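Local coordinates for conserved hypothetical protein (Streptococcus pneumoniae, PDB 4QDY) that is of unknown function but carries two YbbR domains, beta-rich modules joined in a single chain that pairs with a second copy of itself, at residues 18-23 / 61-66; 75-80 / 93-98; 106-111 / 132-137; 168-173 / 184-189. All blocks are in the same frame, centred on the assembly; numbering follows the deposited sequence.

Contact 1 (18-23 / 61-66); sequences IDIRYN and VTADLT
Ile20 and Leu65 meet through branch methyls, Ile20 CG2 lying 3.6 Å from Leu65 CD1, with the two side chains set at a slant to one another. Leu65 also lays its CB against CB of Tyr22, 3.8 Å away, while the Tyr22 ring leads off from the 61-66 segment. On the same face of the sheet, CB of Ala63 touches both isoleucines, 4.1 Å from Ile18 CG2 and equally far from Ile20 CG1.

The other face carries Asp19, Thr62, Arg21 and Asp64. Arg21, extended from CG to NE, runs beside Asp64 and points the same way, with the guanidinium and carboxylate planes 68° apart. Arg21 NE stays 4.5 Å from Asp64 OD1, too far for a salt bridge. Thr66 N bonds Asp64 OD1, making an Asx turn at the end of the strand, and Thr66 OG1, at 2.7 Å, bonds the same oxygen from the same face of the carboxylate.

Four backbone bonds, from Asp19 N to Val61 O through Leu65 N to Arg21 O, join these parallel strands of the first YbbR domain. The chemistry is thus two-sided: Ile18 and Ala63 pack on Leu77, Ile20 on Ile95, whereas Arg21 probably gives Asp64 only loose electrostatic support.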
loop_
_atom_site.group_PDB
_atom_site.type_symbol
_atom_site.label_atom_id
_atom_site.label_comp_id
_atom_site.label_asym_id
_atom_site.label_seq_id
_atom_site.Cartn_x
_atom_site.Cartn_y
_atom_site.Cartn_z
ATOM N N ILE A 18 1.822 8.565 2.976
ATOM C CA ILE A 18 1.425 9.471 1.891
ATOM C C ILE A 18 -0.074 9.773 1.992
ATOM O O ILE A 18 -0.881 8.844 2.093
ATOM C CB ILE A 18 1.779 8.872 0.495
ATOM C CG1 ILE A 18 3.201 8.260 0.459
ATOM C CG2 ILE A 18 1.566 9.911 -0.619
ATOM C CD1 ILE A 18 3.476 7.345 -0.738
ATOM N N ASP A 19 -0.446 11.065 1.937
ATOM C CA ASP A 19 -1.847 11.467 1.980
ATOM C C ASP A 19 -2.318 11.642 0.534
ATOM O O ASP A 19 -2.135 12.698 -0.071
ATOM C CB ASP A 19 -2.039 12.735 2.840
ATOM C CG ASP A 19 -3.476 13.020 3.252
ATOM O OD1 ASP A 19 -4.368 13.001 2.370
ATOM O OD2 ASP A 19 -3.701 13.327 4.443
ATOM N N ILE A 20 -2.877 10.569 -0.029
ATOM C CA ILE A 20 -3.335 10.518 -1.414
ATOM C C ILE A 20 -4.785 10.994 -1.508
ATOM O O ILE A 20 -5.671 10.404 -0.891
ATOM C CB ILE A 20 -3.179 9.081 -1.985
ATOM C CG1 ILE A 20 -1.704 8.621 -1.912
ATOM C CG2 ILE A 20 -3.718 9.007 -3.419
ATOM C CD1 ILE A 20 -1.437 7.205 -2.270
ATOM N N ARG A 21 -5.016 12.047 -2.313
ATOM C CA ARG A 21 -6.341 12.604 -2.570
ATOM C C ARG A 21 -6.891 11.995 -3.865
ATOM O O ARG A 21 -6.248 12.091 -4.917
ATOM C CB ARG A 21 -6.305 14.146 -2.635
ATOM C CG ARG A 21 -7.666 14.776 -2.934
ATOM C CD ARG A 21 -7.628 16.292 -2.954
ATOM N NE ARG A 21 -8.910 16.855 -3.383
ATOM C CZ ARG A 21 -9.922 17.148 -2.570
ATOM N NH1 ARG A 21 -9.816 16.937 -1.263
ATOM N NH2 ARG A 21 -11.049 17.649 -3.059
ATOM N N TYR A 22 -8.074 11.353 -3.765
ATOM C CA TYR A 22 -8.788 10.696 -4.865
ATOM C C TYR A 22 -10.199 10.302 -4.422
ATOM O O TYR A 22 -10.440 10.122 -3.223
ATOM C CB TYR A 22 -8.013 9.450 -5.365
ATOM C CG TYR A 22 -8.090 8.240 -4.456
ATOM C CD1 TYR A 22 -7.369 8.190 -3.266
ATOM C CD2 TYR A 22 -8.820 7.114 -4.824
ATOM C CE1 TYR A 22 -7.439 7.080 -2.426
ATOM C CE2 TYR A 22 -8.873 5.987 -4.006
ATOM C CZ TYR A 22 -8.182 5.974 -2.806
ATOM O OH TYR A 22 -8.232 4.860 -2.003
ATOM N N ASN A 23 -11.122 10.132 -5.387
ATOM C CA ASN A 23 -12.488 9.711 -5.095
ATOM C C ASN A 23 -12.479 8.196 -4.869
ATOM O O ASN A 23 -12.515 7.417 -5.825
ATOM C CB ASN A 23 -13.449 10.136 -6.217
ATOM C CG ASN A 23 -14.919 9.897 -5.948
ATOM O OD1 ASN A 23 -15.331 9.238 -4.982
ATOM N ND2 ASN A 23 -15.755 10.439 -6.814
ATOM N N VAL A 61 3.391 14.455 3.502
ATOM C CA VAL A 61 3.680 14.146 2.103
ATOM C C VAL A 61 2.325 13.800 1.453
ATOM O O VAL A 61 1.581 12.960 1.964
ATOM C CB VAL A 61 4.780 13.068 1.882
ATOM C CG1 VAL A 61 4.460 11.751 2.575
ATOM C CG2 VAL A 61 5.062 12.850 0.399
ATOM N N THR A 62 1.986 14.518 0.371
ATOM C CA THR A 62 0.706 14.354 -0.317
ATOM C C THR A 62 0.885 14.014 -1.803
ATOM O O THR A 62 1.952 14.220 -2.377
ATOM C CB THR A 62 -0.153 15.636 -0.192
ATOM O OG1 THR A 62 0.521 16.738 -0.800
ATOM C CG2 THR A 62 -0.518 15.973 1.249
ATOM N N ALA A 63 -0.195 13.492 -2.404
ATOM C CA ALA A 63 -0.350 13.131 -3.813
ATOM C C ALA A 63 -1.790 13.393 -4.244
ATOM O O ALA A 63 -2.707 13.145 -3.461
ATOM C CB ALA A 63 0.033 11.673 -4.036
ATOM N N ASP A 64 -1.992 13.934 -5.456
ATOM C CA ASP A 64 -3.331 14.258 -5.952
ATOM C C ASP A 64 -3.620 13.463 -7.230
ATOM O O ASP A 64 -2.842 13.522 -8.182
ATOM C CB ASP A 64 -3.451 15.777 -6.200
ATOM C CG ASP A 64 -4.841 16.294 -6.525
ATOM O OD1 ASP A 64 -5.819 15.538 -6.339
ATOM O OD2 ASP A 64 -4.957 17.480 -6.899
ATOM N N LEU A 65 -4.735 12.709 -7.236
ATOM C CA LEU A 65 -5.122 11.863 -8.371
ATOM C C LEU A 65 -6.427 12.331 -9.045
ATOM O O LEU A 65 -6.879 11.679 -9.992
ATOM C CB LEU A 65 -5.305 10.399 -7.911
ATOM C CG LEU A 65 -4.144 9.676 -7.215
ATOM C CD1 LEU A 65 -4.556 8.272 -6.848
ATOM C CD2 LEU A 65 -2.905 9.610 -8.092
ATOM N N THR A 66 -7.024 13.444 -8.565
ATOM C CA THR A 66 -8.296 14.003 -9.049
ATOM C C THR A 66 -8.273 14.307 -10.566
ATOM O O THR A 66 -9.270 14.030 -11.243
ATOM C CB THR A 66 -8.665 15.286 -8.288
ATOM O OG1 THR A 66 -7.565 16.195 -8.333
ATOM C CG2 THR A 66 -9.061 15.016 -6.839
#

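Contact 2 (75-80 / 93-98); sequences VPLSIE and QKITVK
Leu77 lies across Ile95, the two side chains roughly perpendicular, and both of its methyls take part: CD2 is 3.8 Å from Ile95 CG1 and CD1 is 3.9 Å from Ile95 CG2. The leucine thereby covers both branches of the isoleucine. In Ile95, CG1 stands between the backbone N and the carbonyl carbon (chi1 63°), which brings it within reach of a second neighbour, CG2 of Val75 at 3.9 Å. That same Val75 methyl touches Val97 CG2 more loosely, at 4.3 Å, extending the apolar patch two residues further along strand 94-98.

The two segments belong to a beta hairpin of the first YbbR domain, formed by strand 71-80 and the long strand 87-113. Val75 and Ile95 make a hydrogen-bonded antiparallel pair, Val75 N donating to Ile95 O at 3.0 Å and Ile95 N donating back to Val75 O at 3.1 Å. Pro76 and Lys94 form the adjoining non-hydrogen-bonded pair, and the next bond runs from Leu77 N to Gln93 O at 2.9 Å.

Pro76 and Lys94 share the face turned from Val75 and Ile95. There Lys94 CG approaches Pro76 CA to 3.8 Å, and beyond CG the lysine chain is fully extended. Phe187 of the second subunit packs against Gln93 and Lys94, and Pro169 of that subunit against Thr96. On the side of Val75 and Ile95, Ile18 touches Ile95, while Leu65 reaches Val75 and Val97.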
loop_
_atom_site.group_PDB
_atom_site.type_symbol
_atom_site.label_atom_id
_atom_site.label_comp_id
_atom_site.label_asym_id
_atom_site.label_seq_id
_atom_site.Cartn_x
_atom_site.Cartn_y
_atom_site.Cartn_z
ATOM N N VAL A 75 2.728 9.866 -10.268
ATOM C CA VAL A 75 2.389 11.209 -9.792
ATOM C C VAL A 75 3.482 11.750 -8.842
ATOM O O VAL A 75 4.005 11.000 -8.011
ATOM C CB VAL A 75 0.996 11.259 -9.101
ATOM C CG1 VAL A 75 -0.125 11.135 -10.128
ATOM C CG2 VAL A 75 0.852 10.211 -7.993
ATOM N N PRO A 76 3.826 13.060 -8.947
ATOM C CA PRO A 76 4.852 13.620 -8.054
ATOM C C PRO A 76 4.306 13.874 -6.656
ATOM O O PRO A 76 3.177 14.343 -6.509
ATOM C CB PRO A 76 5.251 14.939 -8.736
ATOM C CG PRO A 76 4.493 14.984 -10.037
ATOM C CD PRO A 76 3.316 14.090 -9.872
ATOM N N LEU A 77 5.106 13.554 -5.634
ATOM C CA LEU A 77 4.727 13.760 -4.238
ATOM C C LEU A 77 5.036 15.197 -3.809
ATOM O O LEU A 77 6.041 15.763 -4.248
ATOM C CB LEU A 77 5.441 12.760 -3.307
ATOM C CG LEU A 77 5.230 11.257 -3.543
ATOM C CD1 LEU A 77 5.992 10.448 -2.518
ATOM C CD2 LEU A 77 3.762 10.872 -3.478
ATOM N N SER A 78 4.180 15.783 -2.954
ATOM C CA SER A 78 4.370 17.149 -2.459
ATOM C C SER A 78 4.576 17.176 -0.951
ATOM O O SER A 78 3.906 16.439 -0.228
ATOM C CB SER A 78 3.173 18.026 -2.820
ATOM O OG SER A 78 3.011 18.123 -4.225
ATOM N N ILE A 79 5.495 18.033 -0.480
ATOM C CA ILE A 79 5.752 18.212 0.951
ATOM C C ILE A 79 5.001 19.479 1.367
ATOM O O ILE A 79 5.335 20.575 0.907
ATOM C CB ILE A 79 7.267 18.237 1.353
ATOM C CG1 ILE A 79 8.037 16.953 0.946
ATOM C CG2 ILE A 79 7.441 18.496 2.851
ATOM C CD1 ILE A 79 8.528 16.871 -0.498
ATOM N N GLU A 80 3.966 19.320 2.200
ATOM C CA GLU A 80 3.145 20.433 2.676
ATOM C C GLU A 80 3.379 20.691 4.163
ATOM O O GLU A 80 3.706 19.762 4.901
ATOM C CB GLU A 80 1.651 20.167 2.420
ATOM C CG GLU A 80 1.278 20.048 0.949
ATOM C CD GLU A 80 -0.192 19.830 0.634
ATOM O OE1 GLU A 80 -1.042 20.002 1.539
ATOM O OE2 GLU A 80 -0.497 19.528 -0.542
ATOM N N GLN A 93 10.568 10.329 -4.938
ATOM C CA GLN A 93 9.946 11.627 -5.233
ATOM C C GLN A 93 8.593 11.446 -5.925
ATOM O O GLN A 93 7.718 12.301 -5.781
ATOM C CB GLN A 93 10.852 12.518 -6.108
ATOM C CG GLN A 93 12.190 12.955 -5.490
ATOM C CD GLN A 93 13.307 11.933 -5.556
ATOM O OE1 GLN A 93 13.146 10.744 -5.257
ATOM N NE2 GLN A 93 14.499 12.399 -5.891
ATOM N N LYS A 94 8.434 10.348 -6.692
ATOM C CA LYS A 94 7.208 10.014 -7.424
ATOM C C LYS A 94 6.754 8.589 -7.099
ATOM O O LYS A 94 7.592 7.718 -6.848
ATOM C CB LYS A 94 7.408 10.164 -8.946
ATOM C CG LYS A 94 7.760 11.571 -9.413
ATOM C CD LYS A 94 7.952 11.645 -10.925
ATOM C CE LYS A 94 8.282 13.050 -11.374
ATOM N NZ LYS A 94 8.441 13.141 -12.848
ATOM N N ILE A 95 5.430 8.350 -7.107
ATOM C CA ILE A 95 4.861 7.019 -6.849
ATOM C C ILE A 95 4.057 6.579 -8.082
ATOM O O ILE A 95 3.480 7.422 -8.769
ATOM C CB ILE A 95 4.000 6.942 -5.547
ATOM C CG1 ILE A 95 2.738 7.856 -5.600
ATOM C CG2 ILE A 95 4.866 7.204 -4.300
ATOM C CD1 ILE A 95 1.687 7.643 -4.486
ATOM N N THR A 96 4.028 5.264 -8.357
ATOM C CA THR A 96 3.289 4.685 -9.487
ATOM C C THR A 96 1.949 4.170 -8.967
ATOM O O THR A 96 1.921 3.324 -8.073
ATOM C CB THR A 96 4.119 3.588 -10.170
ATOM O OG1 THR A 96 5.388 4.130 -10.542
ATOM C CG2 THR A 96 3.417 2.988 -11.394
ATOM N N VAL A 97 0.842 4.692 -9.515
ATOM C CA VAL A 97 -0.501 4.321 -9.071
ATOM C C VAL A 97 -1.307 3.730 -10.242
ATOM O O VAL A 97 -1.333 4.310 -11.330
ATOM C CB VAL A 97 -1.243 5.544 -8.453
ATOM C CG1 VAL A 97 -2.610 5.148 -7.911
ATOM C CG2 VAL A 97 -0.419 6.205 -7.351
ATOM N N LYS A 98 -1.975 2.582 -9.992
ATOM C CA LYS A 98 -2.884 1.914 -10.926
ATOM C C LYS A 98 -4.310 2.304 -10.543
ATOM O O LYS A 98 -4.868 1.752 -9.589
ATOM C CB LYS A 98 -2.676 0.384 -10.931
ATOM C CG LYS A 98 -3.613 -0.374 -11.877
ATOM C CD LYS A 98 -3.510 -1.883 -11.711
ATOM C CE LYS A 98 -4.510 -2.613 -12.577
ATOM N NZ LYS A 98 -4.438 -4.083 -12.379
#

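Contact 3 (106-111 / 132-137); sequences DKVKIV and DKEVSI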
loop_
_atom_site.group_PDB
_atom_site.type_symbol
_atom_site.label_atom_id
_atom_site.label_comp_id
_atom_site.label_asym_id
_atom_site.label_seq_id
_atom_site.Cartn_x
_atom_site.Cartn_y
_atom_site.Cartn_z
ATOM N N ASP A 106 -19.258 -10.711 -4.690
ATOM C CA ASP A 106 -19.347 -11.578 -3.517
ATOM C C ASP A 106 -18.879 -12.987 -3.854
ATOM O O ASP A 106 -19.225 -13.513 -4.914
ATOM C CB ASP A 106 -20.775 -11.625 -2.941
ATOM C CG ASP A 106 -21.238 -10.374 -2.212
ATOM O OD1 ASP A 106 -20.622 -9.301 -2.412
ATOM O OD2 ASP A 106 -22.226 -10.464 -1.458
ATOM N N LYS A 107 -18.089 -13.595 -2.951
ATOM C CA LYS A 107 -17.614 -14.963 -3.125
ATOM C C LYS A 107 -17.946 -15.803 -1.899
ATOM O O LYS A 107 -17.937 -15.317 -0.767
ATOM C CB LYS A 107 -16.113 -15.043 -3.430
ATOM C CG LYS A 107 -15.774 -14.602 -4.857
ATOM C CD LYS A 107 -14.371 -15.018 -5.312
ATOM C CE LYS A 107 -14.164 -16.510 -5.512
ATOM N NZ LYS A 107 -15.010 -17.065 -6.605
ATOM N N VAL A 108 -18.272 -17.075 -2.162
ATOM C CA VAL A 108 -18.645 -18.087 -1.176
ATOM C C VAL A 108 -17.512 -19.124 -1.048
ATOM O O VAL A 108 -17.432 -19.814 -0.029
ATOM C CB VAL A 108 -19.999 -18.767 -1.532
ATOM C CG1 VAL A 108 -21.164 -17.790 -1.383
ATOM C CG2 VAL A 108 -19.980 -19.381 -2.933
ATOM N N LYS A 109 -16.637 -19.215 -2.075
ATOM C CA LYS A 109 -15.507 -20.145 -2.127
ATOM C C LYS A 109 -14.399 -19.682 -1.159
ATOM O O LYS A 109 -13.385 -19.115 -1.587
ATOM C CB LYS A 109 -14.977 -20.265 -3.569
ATOM N N ILE A 110 -14.616 -19.923 0.154
ATOM C CA ILE A 110 -13.687 -19.559 1.234
ATOM C C ILE A 110 -12.981 -20.842 1.678
ATOM O O ILE A 110 -13.627 -21.770 2.172
ATOM C CB ILE A 110 -14.415 -18.828 2.395
ATOM C CG1 ILE A 110 -15.220 -17.617 1.854
ATOM C CG2 ILE A 110 -13.411 -18.404 3.488
ATOM C CD1 ILE A 110 -16.234 -17.019 2.790
ATOM N N VAL A 111 -11.658 -20.893 1.464
ATOM C CA VAL A 111 -10.822 -22.061 1.733
ATOM C C VAL A 111 -9.871 -21.790 2.914
ATOM O O VAL A 111 -9.052 -20.876 2.827
ATOM C CB VAL A 111 -10.017 -22.449 0.455
ATOM C CG1 VAL A 111 -9.078 -23.627 0.713
ATOM C CG2 VAL A 111 -10.944 -22.748 -0.719
ATOM N N ASP A 132 -17.438 -17.427 8.514
ATOM C CA ASP A 132 -18.051 -16.698 7.407
ATOM C C ASP A 132 -18.145 -17.594 6.172
ATOM O O ASP A 132 -17.166 -18.235 5.785
ATOM C CB ASP A 132 -17.270 -15.414 7.102
ATOM C CG ASP A 132 -17.371 -14.408 8.230
ATOM O OD1 ASP A 132 -16.649 -14.572 9.238
ATOM O OD2 ASP A 132 -18.212 -13.491 8.133
ATOM N N LYS A 133 -19.356 -17.660 5.588
ATOM C CA LYS A 133 -19.682 -18.472 4.414
ATOM C C LYS A 133 -19.791 -17.610 3.144
ATOM O O LYS A 133 -19.745 -18.152 2.038
ATOM C CB LYS A 133 -20.996 -19.245 4.643
ATOM C CG LYS A 133 -20.837 -20.633 5.289
ATOM C CD LYS A 133 -20.291 -20.671 6.725
ATOM C CE LYS A 133 -20.144 -22.098 7.198
ATOM N NZ LYS A 133 -19.639 -22.180 8.592
ATOM N N GLU A 134 -19.898 -16.280 3.305
ATOM C CA GLU A 134 -19.983 -15.317 2.205
ATOM C C GLU A 134 -19.153 -14.075 2.537
ATOM O O GLU A 134 -19.239 -13.567 3.658
ATOM C CB GLU A 134 -21.453 -14.941 1.940
ATOM C CG GLU A 134 -21.673 -14.061 0.719
ATOM C CD GLU A 134 -23.069 -13.481 0.596
ATOM O OE1 GLU A 134 -23.555 -12.879 1.581
ATOM O OE2 GLU A 134 -23.634 -13.537 -0.520
ATOM N N VAL A 135 -18.344 -13.594 1.575
ATOM C CA VAL A 135 -17.514 -12.397 1.760
ATOM C C VAL A 135 -17.652 -11.479 0.534
ATOM O O VAL A 135 -17.925 -11.949 -0.571
ATOM C CB VAL A 135 -16.009 -12.688 2.057
ATOM C CG1 VAL A 135 -15.822 -13.373 3.405
ATOM C CG2 VAL A 135 -15.331 -13.476 0.936
ATOM N N SER A 136 -17.472 -10.169 0.754
ATOM C CA SER A 136 -17.504 -9.146 -0.288
ATOM C C SER A 136 -16.089 -8.687 -0.596
ATOM O O SER A 136 -15.306 -8.445 0.324
ATOM C CB SER A 136 -18.378 -7.969 0.128
ATOM O OG SER A 136 -18.365 -6.931 -0.839
ATOM N N ILE A 137 -15.757 -8.582 -1.885
ATOM C CA ILE A 137 -14.429 -8.169 -2.314
ATOM C C ILE A 137 -14.550 -6.885 -3.131
ATOM O O ILE A 137 -15.351 -6.820 -4.060
ATOM C CB ILE A 137 -13.672 -9.284 -3.113
ATOM C CG1 ILE A 137 -13.593 -10.638 -2.362
ATOM C CG2 ILE A 137 -12.280 -8.829 -3.512
ATOM C CD1 ILE A 137 -14.808 -11.572 -2.472
#
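Ile110 sends its CD1 into the loop 132-134, 3.4 Å from Asp132 O and 3.7 Å from Val135 CG1. Its CG1 is anti to the carbonyl carbon, and chi2 near 166° carries CD1 onward to the backbone of Asp132 and Lys133. Val135 receives this methyl with both branches, CG1 being the nearer.

Ile137 is bent rather than extended: chi2 of 83° swings its CD1 over Lys107, 3.8 Å from Lys107 CB. The lysine itself is kinked at chi3 and chi4 and turns its amino end from the 132-137 segment. Between these apolar meetings, strand 87-113 pairs antiparallel with strand 135-138 in the second YbbR domain: Lys107 and Val135 form a hydrogen-bonded pair, Lys107 N to Val135 O and Val135 N to Lys107 O, each 2.9 Å.

Asp106 and Ser136 share the other face, and at its margin Asp106 meets Glu134 of the loop. Asp106 OD2 lies 3.5 Å from Glu134 OE2, the carboxylate planes 81° apart, an approach that would be expected to be repulsive if both are ionised. Asp106 OD1 is near Ser136 OG at 3.6 Å without a hydrogen bond; the hydroxyl makes a weak one with Gln104 instead. Lys109 centres an inverse gamma turn, which separates the part of strand 87-113 paired here from Ile110 and Val111.

Beyond that turn Val111 bonds to strand 149-153, whose Ile150 lies against Lys107, Val135 and Ile137. Leu170 of strand 164-173 touches Ile110 and Val135, and Ile184 and Pro186 of strand 183-196 also meet Val135.

Contact 4 (168-173 / 184-189); sequences VPLQAI and ITPFDT
Leu170 and Thr189 cross roughly perpendicular to each other in the apolar centre of a beta hairpin, strands 164-173 and 183-196 of the second YbbR domain. Leu170 CD2 rests 3.8 Å from Thr189 CG2, and the same threonine methyl is 3.9 Å from Val168 CG2. With OG1 anti to the backbone N (chi1 -174°), Thr189 CG2 stands between the backbone N and the carbonyl carbon, where it meets both Leu170 and Val168.

The other branch of Leu170, CD1, lies 3.4 Å from Pro186 O; the peptide bond before Pro186 is cis. Ile184 closes the cluster beside Ala172: its CG2 is 4.1 Å from Leu170 CB, while its CD1 lies 3.4 Å from Leu170 O and also touches Ala172 CB. From outside the hairpin, Ala152 of strand 149-153 lies against Val168 and Leu170.

Further out the backbones take over. Val168 and Thr189 form a hydrogen-bonded antiparallel pair, with Val168 N to Thr189 O at 2.8 Å and a return bond from Thr189 N to Val168 O. Leu170 N adds a bond to Phe187 O at 3.1 Å. Pro169 and Asp188 are the intervening non-hydrogen-bonded pair, and Asp188 CB lies 3.3 Å from Val168 O.

At the polar edge, the Asp188 carboxylate is close to that of Glu74 of the second subunit, a pair of like charges. Thr189 OG1 is hydrogen-bonded to OD1 of Asp132.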
loop_
_atom_site.group_PDB
_atom_site.type_symbol
_atom_site.label_atom_id
_atom_site.label_comp_id
_atom_site.label_asym_id
_atom_site.label_seq_id
_atom_site.Cartn_x
_atom_site.Cartn_y
_atom_site.Cartn_z
ATOM N N VAL A 168 -8.569 -15.300 11.882
ATOM C CA VAL A 168 -7.581 -15.501 10.822
ATOM C C VAL A 168 -7.892 -14.515 9.677
ATOM O O VAL A 168 -9.065 -14.356 9.325
ATOM C CB VAL A 168 -7.491 -16.973 10.316
ATOM C CG1 VAL A 168 -6.975 -17.909 11.403
ATOM C CG2 VAL A 168 -8.820 -17.474 9.748
ATOM N N PRO A 169 -6.875 -13.841 9.088
ATOM C CA PRO A 169 -7.166 -12.893 7.998
ATOM C C PRO A 169 -7.621 -13.582 6.711
ATOM O O PRO A 169 -7.279 -14.740 6.467
ATOM C CB PRO A 169 -5.826 -12.192 7.776
ATOM C CG PRO A 169 -4.804 -13.157 8.240
ATOM C CD PRO A 169 -5.428 -13.885 9.390
ATOM N N LEU A 170 -8.395 -12.854 5.894
ATOM C CA LEU A 170 -8.900 -13.322 4.607
ATOM C C LEU A 170 -8.119 -12.665 3.471
ATOM O O LEU A 170 -7.940 -11.446 3.476
ATOM C CB LEU A 170 -10.408 -13.044 4.469
ATOM C CG LEU A 170 -11.345 -13.904 5.330
ATOM C CD1 LEU A 170 -12.695 -13.257 5.482
ATOM C CD2 LEU A 170 -11.481 -15.315 4.777
ATOM N N GLN A 171 -7.633 -13.483 2.517
ATOM C CA GLN A 171 -6.863 -13.043 1.346
ATOM C C GLN A 171 -7.488 -13.544 0.042
ATOM O O GLN A 171 -8.011 -14.657 -0.002
ATOM C CB GLN A 171 -5.404 -13.527 1.421
ATOM C CG GLN A 171 -4.571 -12.924 2.548
ATOM C CD GLN A 171 -3.154 -13.455 2.568
ATOM O OE1 GLN A 171 -2.883 -14.630 2.287
ATOM N NE2 GLN A 171 -2.222 -12.612 2.977
ATOM N N ALA A 172 -7.414 -12.724 -1.022
ATOM C CA ALA A 172 -7.920 -13.066 -2.352
ATOM C C ALA A 172 -6.761 -13.495 -3.237
ATOM O O ALA A 172 -5.833 -12.712 -3.447
ATOM C CB ALA A 172 -8.667 -11.884 -2.957
ATOM N N ILE A 173 -6.779 -14.753 -3.712
ATOM C CA ILE A 173 -5.690 -15.285 -4.540
ATOM C C ILE A 173 -6.223 -15.745 -5.918
ATOM O O ILE A 173 -7.419 -16.005 -6.075
ATOM C CB ILE A 173 -4.912 -16.445 -3.844
ATOM C CG1 ILE A 173 -5.801 -17.698 -3.601
ATOM C CG2 ILE A 173 -4.217 -15.955 -2.557
ATOM C CD1 ILE A 173 -5.053 -18.979 -3.215
ATOM N N ILE A 184 -11.255 -7.030 1.301
ATOM C CA ILE A 184 -12.266 -8.040 1.617
ATOM C C ILE A 184 -13.055 -7.604 2.856
ATOM O O ILE A 184 -12.474 -7.088 3.810
ATOM C CB ILE A 184 -11.599 -9.430 1.817
ATOM C CG1 ILE A 184 -10.680 -9.759 0.614
ATOM C CG2 ILE A 184 -12.653 -10.539 2.051
ATOM C CD1 ILE A 184 -9.864 -10.961 0.729
ATOM N N THR A 185 -14.386 -7.806 2.820
ATOM C CA THR A 185 -15.294 -7.479 3.916
ATOM C C THR A 185 -16.159 -8.731 4.211
ATOM O O THR A 185 -16.911 -9.165 3.334
ATOM C CB THR A 185 -16.124 -6.229 3.590
ATOM O OG1 THR A 185 -15.240 -5.175 3.208
ATOM C CG2 THR A 185 -16.984 -5.776 4.761
ATOM N N PRO A 186 -16.052 -9.346 5.414
ATOM C CA PRO A 186 -15.184 -8.976 6.553
ATOM C C PRO A 186 -13.704 -9.175 6.218
ATOM O O PRO A 186 -13.377 -9.977 5.339
ATOM C CB PRO A 186 -15.647 -9.929 7.666
ATOM C CG PRO A 186 -16.191 -11.122 6.939
ATOM C CD PRO A 186 -16.855 -10.548 5.721
ATOM N N PHE A 187 -12.817 -8.415 6.883
ATOM C CA PHE A 187 -11.369 -8.481 6.654
ATOM C C PHE A 187 -10.774 -9.771 7.250
ATOM O O PHE A 187 -9.708 -10.205 6.807
ATOM C CB PHE A 187 -10.652 -7.245 7.226
ATOM C CG PHE A 187 -10.993 -6.868 8.649
ATOM C CD1 PHE A 187 -10.316 -7.440 9.719
ATOM C CD2 PHE A 187 -11.955 -5.903 8.917
ATOM C CE1 PHE A 187 -10.631 -7.087 11.034
ATOM C CE2 PHE A 187 -12.258 -5.538 10.231
ATOM C CZ PHE A 187 -11.594 -6.133 11.281
ATOM N N ASP A 188 -11.465 -10.383 8.233
ATOM C CA ASP A 188 -11.039 -11.629 8.866
ATOM C C ASP A 188 -12.269 -12.488 9.229
ATOM O O ASP A 188 -13.410 -12.051 9.051
ATOM C CB ASP A 188 -10.164 -11.357 10.112
ATOM C CG ASP A 188 -10.789 -10.588 11.266
ATOM O OD1 ASP A 188 -11.951 -10.140 11.132
ATOM O OD2 ASP A 188 -10.104 -10.406 12.294
ATOM N N THR A 189 -12.024 -13.714 9.720
ATOM C CA THR A 189 -13.061 -14.677 10.099
ATOM C C THR A 189 -12.563 -15.544 11.265
ATOM O O THR A 189 -11.356 -15.639 11.483
ATOM C CB THR A 189 -13.449 -15.536 8.872
ATOM O OG1 THR A 189 -14.546 -16.384 9.207
ATOM C CG2 THR A 189 -12.280 -16.356 8.317
#

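From the N terminus, contact 1 closes a loop of 37 residues that includes strand 35-42 and helix 45-52. Contact 2 then closes a short hairpin, and Thr62 N meeting Ser78 O fastens it to contact 1. Strand 87-113 runs on from contact 2 into the second YbbR domain, where contact 3 pairs it with strand 135-138 after 20 residues that include strand 124-130. Contact 4 closes the final hairpin, joined to contact 3 where Ser136 O approaches Thr185 N. All four follow in series, none nesting or crossing. Contacts 1 and 2 tie one domain, contacts 3 and 4 the other; contacts 1, 2 and 4 also touch the second subunit.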